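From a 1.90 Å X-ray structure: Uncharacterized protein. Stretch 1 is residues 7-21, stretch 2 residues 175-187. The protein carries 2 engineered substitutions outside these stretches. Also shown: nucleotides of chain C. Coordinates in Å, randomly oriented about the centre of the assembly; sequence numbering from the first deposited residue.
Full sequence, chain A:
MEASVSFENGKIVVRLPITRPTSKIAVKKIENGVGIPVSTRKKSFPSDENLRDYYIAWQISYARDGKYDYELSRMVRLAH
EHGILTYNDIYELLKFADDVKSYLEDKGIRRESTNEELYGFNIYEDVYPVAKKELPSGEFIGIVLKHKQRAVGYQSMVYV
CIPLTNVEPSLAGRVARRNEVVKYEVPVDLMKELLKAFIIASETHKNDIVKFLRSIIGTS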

ATOM      1  N   PHE A   7      16.134 -17.375  24.042  1.00 42.82           N
ATOM      2  CA  PHE A   7      16.440 -17.840  25.383  1.00 44.85           C
ATOM      3  C   PHE A   7      17.867 -17.427  25.734  1.00 49.87           C
ATOM      4  O   PHE A   7      18.795 -17.783  25.015  1.00 51.86           O
ATOM      5  N   GLU A   8      18.027 -16.673  26.831  1.00 51.55           N
ATOM      6  CA  GLU A   8      19.340 -16.240  27.334  1.00 55.55           C
ATOM      7  C   GLU A   8      19.421 -16.247  28.857  1.00 55.23           C
ATOM      8  O   GLU A   8      18.543 -15.686  29.529  1.00 50.03           O
ATOM      9  N   ASN A   9      20.475 -16.860  29.384  1.00 61.12           N
ATOM     10  CA  ASN A   9      20.778 -16.810  30.813  1.00 63.34           C
ATOM     11  C   ASN A   9      19.554 -17.117  31.662  1.00 57.18           C
ATOM     12  O   ASN A   9      19.191 -16.347  32.547  1.00 53.83           O
ATOM     13  N   GLY A  10      18.874 -18.213  31.339  1.00 53.69           N
ATOM     14  CA  GLY A  10      17.745 -18.662  32.134  1.00 50.98           C
ATOM     15  C   GLY A  10      16.439 -17.911  31.957  1.00 47.69           C
ATOM     16  O   GLY A  10      15.493 -18.145  32.706  1.00 47.23           O
ATOM     17  N   LYS A  11      16.354 -17.006  30.975  1.00 45.52           N
ATOM     18  CA  LYS A  11      15.155 -16.173  30.795  1.00 41.10           C
ATOM     19  C   LYS A  11      14.744 -16.106  29.335  1.00 37.97           C
ATOM     20  O   LYS A  11      15.584 -16.199  28.445  1.00 38.21           O
ATOM     21  N   ILE A  12      13.458 -15.908  29.101  1.00 34.62           N
ATOM     22  CA  ILE A  12      13.015 -15.609  27.736  1.00 35.03           C
ATOM     23  C   ILE A  12      13.228 -14.098  27.552  1.00 34.95           C
ATOM     24  O   ILE A  12      12.804 -13.313  28.394  1.00 34.87           O
ATOM     25  N   VAL A  13      13.908 -13.709  26.476  1.00 35.94           N
ATOM     26  CA  VAL A  13      14.205 -12.291  26.246  1.00 33.93           C
ATOM     27  C   VAL A  13      13.619 -11.860  24.894  1.00 35.34           C
ATOM     28  O   VAL A  13      13.582 -12.673  23.938  1.00 36.36           O
ATOM     29  N   VAL A  14      13.061 -10.657  24.822  1.00 30.39           N
ATOM     30  CA  VAL A  14      12.576 -10.140  23.531  1.00 31.79           C
ATOM     31  C   VAL A  14      13.261  -8.837  23.212  1.00 35.37           C
ATOM     32  O   VAL A  14      13.378  -7.947  24.089  1.00 36.64           O
ATOM     33  N   ARG A  15      13.751  -8.710  21.987  1.00 33.71           N
ATOM     34  CA  ARG A  15      14.331  -7.419  21.602  1.00 34.56           C
ATOM     35  C   ARG A  15      13.323  -6.680  20.699  1.00 36.09           C
ATOM     36  O   ARG A  15      12.756  -7.267  19.746  1.00 31.35           O
ATOM     37  N   LEU A  16      13.069  -5.420  21.063  1.00 35.28           N
ATOM     38  CA  LEU A  16      11.997  -4.613  20.508  1.00 37.44           C
ATOM     39  C   LEU A  16      12.509  -3.294  19.992  1.00 39.79           C
ATOM     40  O   LEU A  16      13.297  -2.610  20.675  1.00 37.85           O
ATOM     41  N   PRO A  17      12.066  -2.919  18.785  1.00 40.66           N
ATOM     42  CA  PRO A  17      12.372  -1.607  18.218  1.00 39.72           C
ATOM     43  C   PRO A  17      11.644  -0.526  18.979  1.00 41.60           C
ATOM     44  O   PRO A  17      10.480  -0.672  19.396  1.00 39.33           O
ATOM     45  N   ILE A  18      12.355   0.565  19.173  1.00 42.34           N
ATOM     46  CA  ILE A  18      11.843   1.699  19.911  1.00 46.80           C
ATOM     47  C   ILE A  18      11.541   2.907  19.003  1.00 49.93           C
ATOM     48  O   ILE A  18      10.975   3.915  19.460  1.00 53.60           O
ATOM     49  N   THR A  19      12.001   2.864  17.763  1.00 48.38           N
ATOM     50  CA  THR A  19      11.991   4.093  16.940  1.00 50.79           C
ATOM     51  C   THR A  19      11.220   4.016  15.628  1.00 56.23           C
ATOM     52  O   THR A  19      11.040   5.033  14.959  1.00 63.59           O
ATOM     53  N   ARG A  20      10.806   2.838  15.195  1.00 57.41           N
ATOM     54  CA  ARG A  20      10.148   2.852  13.869  1.00 63.34           C
ATOM     55  C   ARG A  20       8.714   2.463  14.064  1.00 55.43           C
ATOM     56  O   ARG A  20       8.370   1.345  13.788  1.00 55.40           O
ATOM     57  N   PRO A  21       7.880   3.392  14.561  1.00 49.50           N
ATOM     58  CA  PRO A  21       6.601   2.897  15.069  1.00 46.84           C
ATOM     59  C   PRO A  21       5.735   2.327  13.925  1.00 44.70           C
ATOM     60  O   PRO A  21       5.769   2.796  12.807  1.00 39.85           O
ATOM     61  N   VAL A 175      18.532   9.701  24.923  1.00 51.02           N
ATOM     62  CA  VAL A 175      17.901   9.735  23.590  1.00 53.91           C
ATOM     63  C   VAL A 175      18.124   8.442  22.754  1.00 54.40           C
ATOM     64  O   VAL A 175      19.247   8.036  22.475  1.00 56.57           O
ATOM     65  N   ALA A 176      17.033   7.794  22.371  1.00 55.30           N
ATOM     66  CA  ALA A 176      17.103   6.560  21.562  1.00 55.01           C
ATOM     67  C   ALA A 176      17.980   6.731  20.299  1.00 59.63           C
ATOM     68  O   ALA A 176      17.869   7.716  19.590  1.00 61.63           O
ATOM     69  N   ARG A 177      18.880   5.782  20.057  1.00 64.90           N
ATOM     70  CA  ARG A 177      19.732   5.801  18.865  1.00 70.84           C
ATOM     71  C   ARG A 177      18.887   5.505  17.615  1.00 68.75           C
ATOM     72  O   ARG A 177      17.736   5.063  17.722  1.00 66.73           O
ATOM     73  N   ARG A 178      19.464   5.748  16.442  1.00 70.85           N
ATOM     74  CA  ARG A 178      18.823   5.387  15.185  1.00 70.50           C
ATOM     75  C   ARG A 178      18.581   3.878  15.133  1.00 66.75           C
ATOM     76  O   ARG A 178      19.501   3.096  15.363  1.00 67.37           O
ATOM     77  N   ASN A 179      17.344   3.478  14.858  1.00 65.75           N
ATOM     78  CA  ASN A 179      16.976   2.053  14.833  1.00 67.00           C
ATOM     79  C   ASN A 179      17.285   1.328  16.156  1.00 61.22           C
ATOM     80  O   ASN A 179      17.610   0.138  16.176  1.00 61.16           O
ATOM     81  N   GLU A 180      17.179   2.054  17.257  1.00 54.75           N
ATOM     82  CA  GLU A 180      17.457   1.461  18.562  1.00 49.23           C
ATOM     83  C   GLU A 180      16.565   0.259  18.832  1.00 44.32           C
ATOM     84  O   GLU A 180      15.356   0.303  18.614  1.00 39.94           O
ATOM     85  N   VAL A 181      17.176  -0.802  19.353  1.00 41.12           N
ATOM     86  CA  VAL A 181      16.474  -1.964  19.822  1.00 40.36           C
ATOM     87  C   VAL A 181      16.745  -2.181  21.341  1.00 42.51           C
ATOM     88  O   VAL A 181      17.893  -2.111  21.764  1.00 43.95           O
ATOM     89  N   VAL A 182      15.699  -2.385  22.152  1.00 38.45           N
ATOM     90  CA  VAL A 182      15.895  -2.563  23.587  1.00 36.76           C
ATOM     91  C   VAL A 182      15.581  -3.991  23.963  1.00 38.20           C
ATOM     92  O   VAL A 182      14.998  -4.739  23.166  1.00 34.36           O
ATOM     93  N   LYS A 183      15.977  -4.359  25.175  1.00 35.66           N
ATOM     94  CA  LYS A 183      15.910  -5.745  25.626  1.00 40.13           C
ATOM     95  C   LYS A 183      14.936  -5.840  26.807  1.00 35.67           C
ATOM     96  O   LYS A 183      14.990  -5.028  27.742  1.00 32.71           O
ATOM     97  N   TYR A 184      14.041  -6.819  26.754  1.00 32.64           N
ATOM     98  CA  TYR A 184      13.019  -7.002  27.764  1.00 30.71           C
ATOM     99  C   TYR A 184      12.964  -8.458  28.231  1.00 33.48           C
ATOM    100  O   TYR A 184      12.720  -9.369  27.416  1.00 30.91           O
ATOM    101  N   GLU A 185      13.099  -8.686  29.539  1.00 30.03           N
ATOM    102  CA  GLU A 185      13.026 -10.052  30.047  1.00 33.17           C
ATOM    103  C   GLU A 185      11.559 -10.342  30.267  1.00 36.23           C
ATOM    104  O   GLU A 185      10.857  -9.571  30.926  1.00 36.53           O
ATOM    105  N   VAL A 186      11.076 -11.432  29.680  1.00 34.12           N
ATOM    106  CA  VAL A 186       9.645 -11.718  29.721  1.00 34.66           C
ATOM    107  C   VAL A 186       9.363 -12.473  31.000  1.00 38.78           C
ATOM    108  O   VAL A 186       9.882 -13.559  31.175  1.00 39.93           O
ATOM    109  N   PRO A 187       8.533 -11.904  31.888  1.00 38.24           N
ATOM    110  CA  PRO A 187       8.133 -12.593  33.109  1.00 40.13           C
ATOM    111  C   PRO A 187       7.236 -13.804  32.782  1.00 36.97           C
ATOM    112  O   PRO A 187       6.380 -13.675  31.899  1.00 31.84           O
TER

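Antiparallel strands separate their side chains into two populations, and the pairing of strand 11-17 with strand 181-186 shows how differently the two can be built. The backbone ladder fixes the register: Val-14 N donates to Tyr-184 O at 2.9 Å, and Leu-16 N and Val-182 O are also 2.9 Å apart. Alternation then sends Ile-12, Val-14, Leu-16, Val-182, Tyr-184 and Val-186 to one face, and Val-13, Arg-15, Pro-17, Val-181, Lys-183 and Glu-185 to the other.

The first face is buried and apolar. Val-14 and Val-186 both adopt t, and their CG2 atoms meet at 3.5 Å, a diagonal contact rather than one between directly paired residues. Ile-12, with chi1 and chi2 both m, offers its CG2 to Val-186 CG2 at 4.1 Å, while the end of its side chain leads away. Tyr-184, also t, carries its ring away from the partner strand, and its hydroxyl finds a hydrogen bond elsewhere in the structure. Beyond the strand, Ile-18 (m, m) extends this apolar packing, with CG1 3.4 Å from CG1 of Val-182, an m rotamer.

The opposite face relies on long, charged chains whose aliphatic portions also pack. Lys-183 is t at chi1 and chi2 but turns to p at chi3; its CG lies 3.3 Å from CG1 of Val-13, and its CD sits over one face of the Arg-15 guanidinium, 3.4 Å from NH2. Arg-15, m at chi1, directs NH1 to OE2 of Glu-8 in a 2.7 Å salt bridge within its own stretch. This places an acidic partner beside two like charges, since Arg-15 NH2 and Lys-183 NZ are 4.2 Å apart. Farther along, Lys-11, m and then extended, reaches Glu-185, likewise m and then t: NZ lies 3.0 Å from OE2 in a salt bridge whose hydrogen bonds are weak.

Where the pairing ends, polar groups and solvent take over. Thr-19, in p, places CG2 3.9 Å from CB of Ala-176, while its OG1 is hydrogen-bonded to a water at 2.6 Å; that water donates to Glu-180 O, 2.7 Å from its oxygen. Another water links Ile-12 N to Val-186 O. Asn-179 starts away from stretch 1, yet its m rotamer brings OD1 back to accept from Arg-20 NE at 3.1 Å. OD1 meets the edge of that guanidinium, leaving one face to the nucleotide: OP2 of DC14 lies 3.2 Å from Arg-20 CZ.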

ATOM      1  CB  PHE A   7      16.265 -19.370  25.507  1.00 46.70           C
ATOM      2  CG  PHE A   7      16.708 -19.916  26.850  1.00 50.09           C
ATOM      3  CD1 PHE A   7      15.868 -19.827  27.959  1.00 47.63           C
ATOM      4  CD2 PHE A   7      17.975 -20.471  27.007  1.00 56.73           C
ATOM      5  CE1 PHE A   7      16.270 -20.296  29.192  1.00 49.48           C
ATOM      6  CE2 PHE A   7      18.398 -20.950  28.245  1.00 58.43           C
ATOM      7  CZ  PHE A   7      17.550 -20.856  29.343  1.00 56.29           C
ATOM      8  CB  GLU A   8      19.667 -14.811  26.873  1.00 56.03           C
ATOM      9  CG  GLU A   8      19.819 -14.660  25.414  1.00 58.08           C
ATOM     10  CD  GLU A   8      19.748 -13.218  24.977  1.00 58.68           C
ATOM     11  OE1 GLU A   8      20.111 -12.297  25.754  1.00 58.76           O
ATOM     12  OE2 GLU A   8      19.336 -13.015  23.827  1.00 60.06           O
ATOM     13  CB  ASN A   9      21.341 -15.433  31.176  1.00 70.32           C
ATOM     14  CG  ASN A   9      22.496 -15.020  30.267  1.00 78.04           C
ATOM     15  OD1 ASN A   9      22.442 -13.971  29.609  1.00 80.93           O
ATOM     16  ND2 ASN A   9      23.550 -15.850  30.221  1.00 81.92           N
ATOM     17  CB  LYS A  11      15.383 -14.712  31.265  1.00 36.57           C
ATOM     18  CG  LYS A  11      15.992 -14.623  32.652  1.00 40.49           C
ATOM     19  CD  LYS A  11      16.152 -13.166  33.077  1.00 42.26           C
ATOM     20  CE  LYS A  11      16.918 -13.139  34.454  1.00 43.09           C
ATOM     21  NZ  LYS A  11      17.602 -11.816  34.645  1.00 51.89           N
ATOM     22  CB  ILE A  12      11.549 -15.979  27.507  1.00 35.71           C
ATOM     23  CG1 ILE A  12      11.337 -17.495  27.710  1.00 36.53           C
ATOM     24  CG2 ILE A  12      11.053 -15.490  26.119  1.00 36.57           C
ATOM     25  CD1 ILE A  12      12.406 -18.347  27.042  1.00 34.67           C
ATOM     26  CB  VAL A  13      15.723 -12.065  26.285  1.00 35.94           C
ATOM     27  CG1 VAL A  13      16.049 -10.623  25.881  1.00 40.42           C
ATOM     28  CG2 VAL A  13      16.291 -12.380  27.691  1.00 40.28           C
ATOM     29  CB  VAL A  14      11.070  -9.945  23.529  1.00 35.36           C
ATOM     30  CG1 VAL A  14      10.581  -9.523  22.119  1.00 33.36           C
ATOM     31  CG2 VAL A  14      10.402 -11.263  23.862  1.00 38.59           C
ATOM     32  CB  ARG A  15      15.683  -7.620  20.933  1.00 35.73           C
ATOM     33  CG  ARG A  15      16.732  -8.129  21.911  1.00 37.15           C
ATOM     34  CD  ARG A  15      18.092  -8.279  21.294  1.00 42.39           C
ATOM     35  NE  ARG A  15      19.172  -8.395  22.293  1.00 44.12           N
ATOM     36  CZ  ARG A  15      19.407  -9.471  23.031  1.00 45.89           C
ATOM     37  NH1 ARG A  15      18.647 -10.553  22.898  1.00 44.06           N
ATOM     38  NH2 ARG A  15      20.410  -9.473  23.898  1.00 48.12           N
ATOM     39  CB  LEU A  16      10.923  -4.359  21.574  1.00 39.00           C
ATOM     40  CG  LEU A  16      10.216  -5.613  22.112  1.00 37.83           C
ATOM     41  CD1 LEU A  16       9.385  -5.214  23.272  1.00 39.90           C
ATOM     42  CD2 LEU A  16       9.311  -6.196  21.042  1.00 35.01           C
ATOM     43  CB  PRO A  17      11.838  -1.699  16.792  1.00 42.17           C
ATOM     44  CG  PRO A  17      10.681  -2.655  16.914  1.00 42.38           C
ATOM     45  CD  PRO A  17      11.101  -3.670  17.957  1.00 40.09           C
ATOM     46  CB  ILE A  18      12.893   2.086  21.004  1.00 61.84           C
ATOM     47  CG1 ILE A  18      13.025   0.923  21.941  1.00 65.05           C
ATOM     48  CG2 ILE A  18      12.442   3.189  21.874  1.00 64.62           C
ATOM     49  CD1 ILE A  18      11.704   0.574  22.517  1.00 66.35           C
ATOM     50  CB  THR A  19      13.422   4.546  16.538  1.00 52.33           C
ATOM     51  OG1 THR A  19      14.031   3.547  15.702  1.00 52.18           O
ATOM     52  CG2 THR A  19      14.289   4.815  17.771  1.00 52.39           C
ATOM     53  CB  ARG A  20      10.829   1.900  12.886  1.00 69.99           C
ATOM     54  CG  ARG A  20      12.285   2.213  12.602  1.00 77.47           C
ATOM     55  CD  ARG A  20      12.459   2.747  11.202  1.00 85.42           C
ATOM     56  NE  ARG A  20      13.603   2.141  10.526  1.00 91.49           N
ATOM     57  CZ  ARG A  20      13.526   1.114   9.681  1.00 94.11           C
ATOM     58  NH1 ARG A  20      14.630   0.641   9.112  1.00 97.52           N
ATOM     59  NH2 ARG A  20      12.351   0.563   9.395  1.00 92.54           N
ATOM     60  CB  PRO A  21       5.966   4.120  15.719  1.00 48.48           C
ATOM     61  CG  PRO A  21       6.673   5.320  15.074  1.00 50.29           C
ATOM     62  CD  PRO A  21       8.044   4.846  14.735  1.00 51.29           C
ATOM     63  CB  VAL A 175      18.360  10.960  22.758  1.00 84.06           C
ATOM     64  CG1 VAL A 175      19.836  10.883  22.399  1.00 87.59           C
ATOM     65  CG2 VAL A 175      17.522  11.076  21.502  1.00 83.60           C
ATOM     66  CB  ALA A 176      15.716   6.117  21.178  1.00 52.64           C
ATOM     67  CB  ARG A 177      20.859   4.765  18.982  1.00 75.53           C
ATOM     68  CG  ARG A 177      21.628   4.774  20.298  1.00 79.06           C
ATOM     69  CD  ARG A 177      22.788   5.750  20.231  1.00 85.64           C
ATOM     70  NE  ARG A 177      23.622   5.699  21.435  1.00 87.59           N
ATOM     71  CZ  ARG A 177      24.860   6.182  21.518  1.00 90.59           C
ATOM     72  NH1 ARG A 177      25.430   6.755  20.465  1.00 92.46           N
ATOM     73  NH2 ARG A 177      25.530   6.078  22.657  1.00 92.45           N
ATOM     74  CB  ARG A 178      19.681   5.824  13.997  1.00 77.31           C
ATOM     75  CG  ARG A 178      18.959   5.780  12.653  1.00 80.17           C
ATOM     76  CD  ARG A 178      19.847   6.338  11.554  1.00 87.50           C
ATOM     77  NE  ARG A 178      20.869   7.232  12.100  1.00 92.83           N
ATOM     78  CZ  ARG A 178      20.688   8.529  12.341  1.00 96.57           C
ATOM     79  NH1 ARG A 178      19.516   9.097  12.092  1.00 97.58           N
ATOM     80  NH2 ARG A 178      21.679   9.260  12.839  1.00 98.52           N
ATOM     81  CB  ASN A 179      17.680   1.345  13.675  1.00 73.59           C
ATOM     82  CG  ASN A 179      17.391   1.995  12.332  1.00 84.64           C
ATOM     83  OD1 ASN A 179      16.256   2.384  12.054  1.00 86.07           O
ATOM     84  ND2 ASN A 179      18.420   2.128  11.498  1.00 90.54           N
ATOM     85  CB  GLU A 180      17.283   2.498  19.670  1.00 50.03           C
ATOM     86  CG  GLU A 180      17.361   1.890  21.078  1.00 53.18           C
ATOM     87  CD  GLU A 180      18.435   2.529  21.937  1.00 55.47           C
ATOM     88  OE1 GLU A 180      18.903   3.611  21.550  1.00 56.42           O
ATOM     89  OE2 GLU A 180      18.801   1.923  22.980  1.00 56.29           O
ATOM     90  CB  VAL A 181      16.922  -3.167  19.004  1.00 43.18           C
ATOM     91  CG1 VAL A 181      16.520  -4.419  19.673  1.00 39.40           C
ATOM     92  CG2 VAL A 181      16.353  -3.057  17.542  1.00 50.42           C
ATOM     93  CB  VAL A 182      15.026  -1.620  24.436  1.00 34.95           C
ATOM     94  CG1 VAL A 182      15.431  -0.145  24.147  1.00 35.21           C
ATOM     95  CG2 VAL A 182      13.537  -1.899  24.166  1.00 35.71           C
ATOM     96  CB  LYS A 183      17.319  -6.228  26.002  1.00 46.02           C
ATOM     97  CG  LYS A 183      17.327  -7.637  26.564  1.00 53.65           C
ATOM     98  CD  LYS A 183      18.734  -8.255  26.616  1.00 60.45           C
ATOM     99  CE  LYS A 183      19.496  -7.890  27.876  1.00 65.17           C
ATOM    100  NZ  LYS A 183      20.664  -8.814  28.048  1.00 70.23           N
ATOM    101  CB  TYR A 184      11.651  -6.588  27.184  1.00 31.09           C
ATOM    102  CG  TYR A 184      10.502  -6.874  28.114  1.00 31.58           C
ATOM    103  CD1 TYR A 184      10.401  -6.227  29.338  1.00 30.49           C
ATOM    104  CD2 TYR A 184       9.508  -7.781  27.759  1.00 31.74           C
ATOM    105  CE1 TYR A 184       9.350  -6.509  30.215  1.00 30.40           C
ATOM    106  CE2 TYR A 184       8.445  -8.055  28.626  1.00 32.09           C
ATOM    107  CZ  TYR A 184       8.363  -7.402  29.835  1.00 33.18           C
ATOM    108  OH  TYR A 184       7.307  -7.693  30.689  1.00 34.47           O
ATOM    109  CB  GLU A 185      13.856 -10.208  31.336  1.00 39.67           C
ATOM    110  CG  GLU A 185      15.326  -9.764  31.147  1.00 46.20           C
ATOM    111  CD  GLU A 185      16.204  -9.836  32.427  1.00 59.86           C
ATOM    112  OE1 GLU A 185      15.651  -9.798  33.540  1.00 61.23           O
ATOM    113  OE2 GLU A 185      17.447  -9.948  32.298  1.00 60.35           O
ATOM    114  CB  VAL A 186       9.189 -12.580  28.497  1.00 36.23           C
ATOM    115  CG1 VAL A 186       7.644 -12.889  28.573  1.00 32.69           C
ATOM    116  CG2 VAL A 186       9.549 -11.865  27.182  1.00 33.77           C
ATOM    117  CB  PRO A 187       7.348 -11.519  33.868  1.00 41.36           C
ATOM    118  CG  PRO A 187       7.635 -10.212  33.154  1.00 39.04           C
ATOM    119  CD  PRO A 187       7.802 -10.650  31.734  1.00 36.34           C
TER
ATOM    120  P    DC C  14      13.138   2.461   5.526  1.00 64.82           P
ATOM    121  OP1  DC C  14      14.269   1.689   5.008  1.00 64.83           O
ATOM    122  OP2  DC C  14      12.965   2.800   6.967  1.00 65.65           O
ATOM    123  O5'  DC C  14      13.063   3.876   4.804  1.00 67.45           O
ATOM    124  C5'  DC C  14      12.941   3.942   3.399  1.00 67.96           C
ATOM    125  C4'  DC C  14      12.242   5.230   2.987  1.00 62.35           C
ATOM    126  O4'  DC C  14      10.914   5.240   3.514  1.00 56.24           O
ATOM    127  C3'  DC C  14      12.858   6.526   3.517  1.00 63.94           C
ATOM    128  O3'  DC C  14      13.723   7.077   2.547  1.00 68.64           O
ATOM    129  C2'  DC C  14      11.643   7.437   3.737  1.00 59.14           C
ATOM    130  C1'  DC C  14      10.449   6.535   3.398  1.00 54.88           C
ATOM    131  N1   DC C  14       9.286   6.758   4.310  1.00 49.11           N
ATOM    132  C2   DC C  14       8.255   7.579   3.856  1.00 47.52           C
ATOM    133  O2   DC C  14       8.331   8.038   2.709  1.00 48.71           O
ATOM    134  N3   DC C  14       7.216   7.860   4.679  1.00 41.23           N
ATOM    135  C4   DC C  14       7.174   7.348   5.883  1.00 39.42           C
ATOM    136  N4   DC C  14       6.101   7.641   6.627  1.00 38.00           N
ATOM    137  C5   DC C  14       8.235   6.490   6.395  1.00 40.23           C
ATOM    138  C6   DC C  14       9.263   6.232   5.583  1.00 43.60           C
HETATM  139  O   HOH W   1      11.343 -15.724  31.162  1.00 34.40           O
HETATM  140  O   HOH W   2      14.023   1.031  16.393  1.00 35.29           O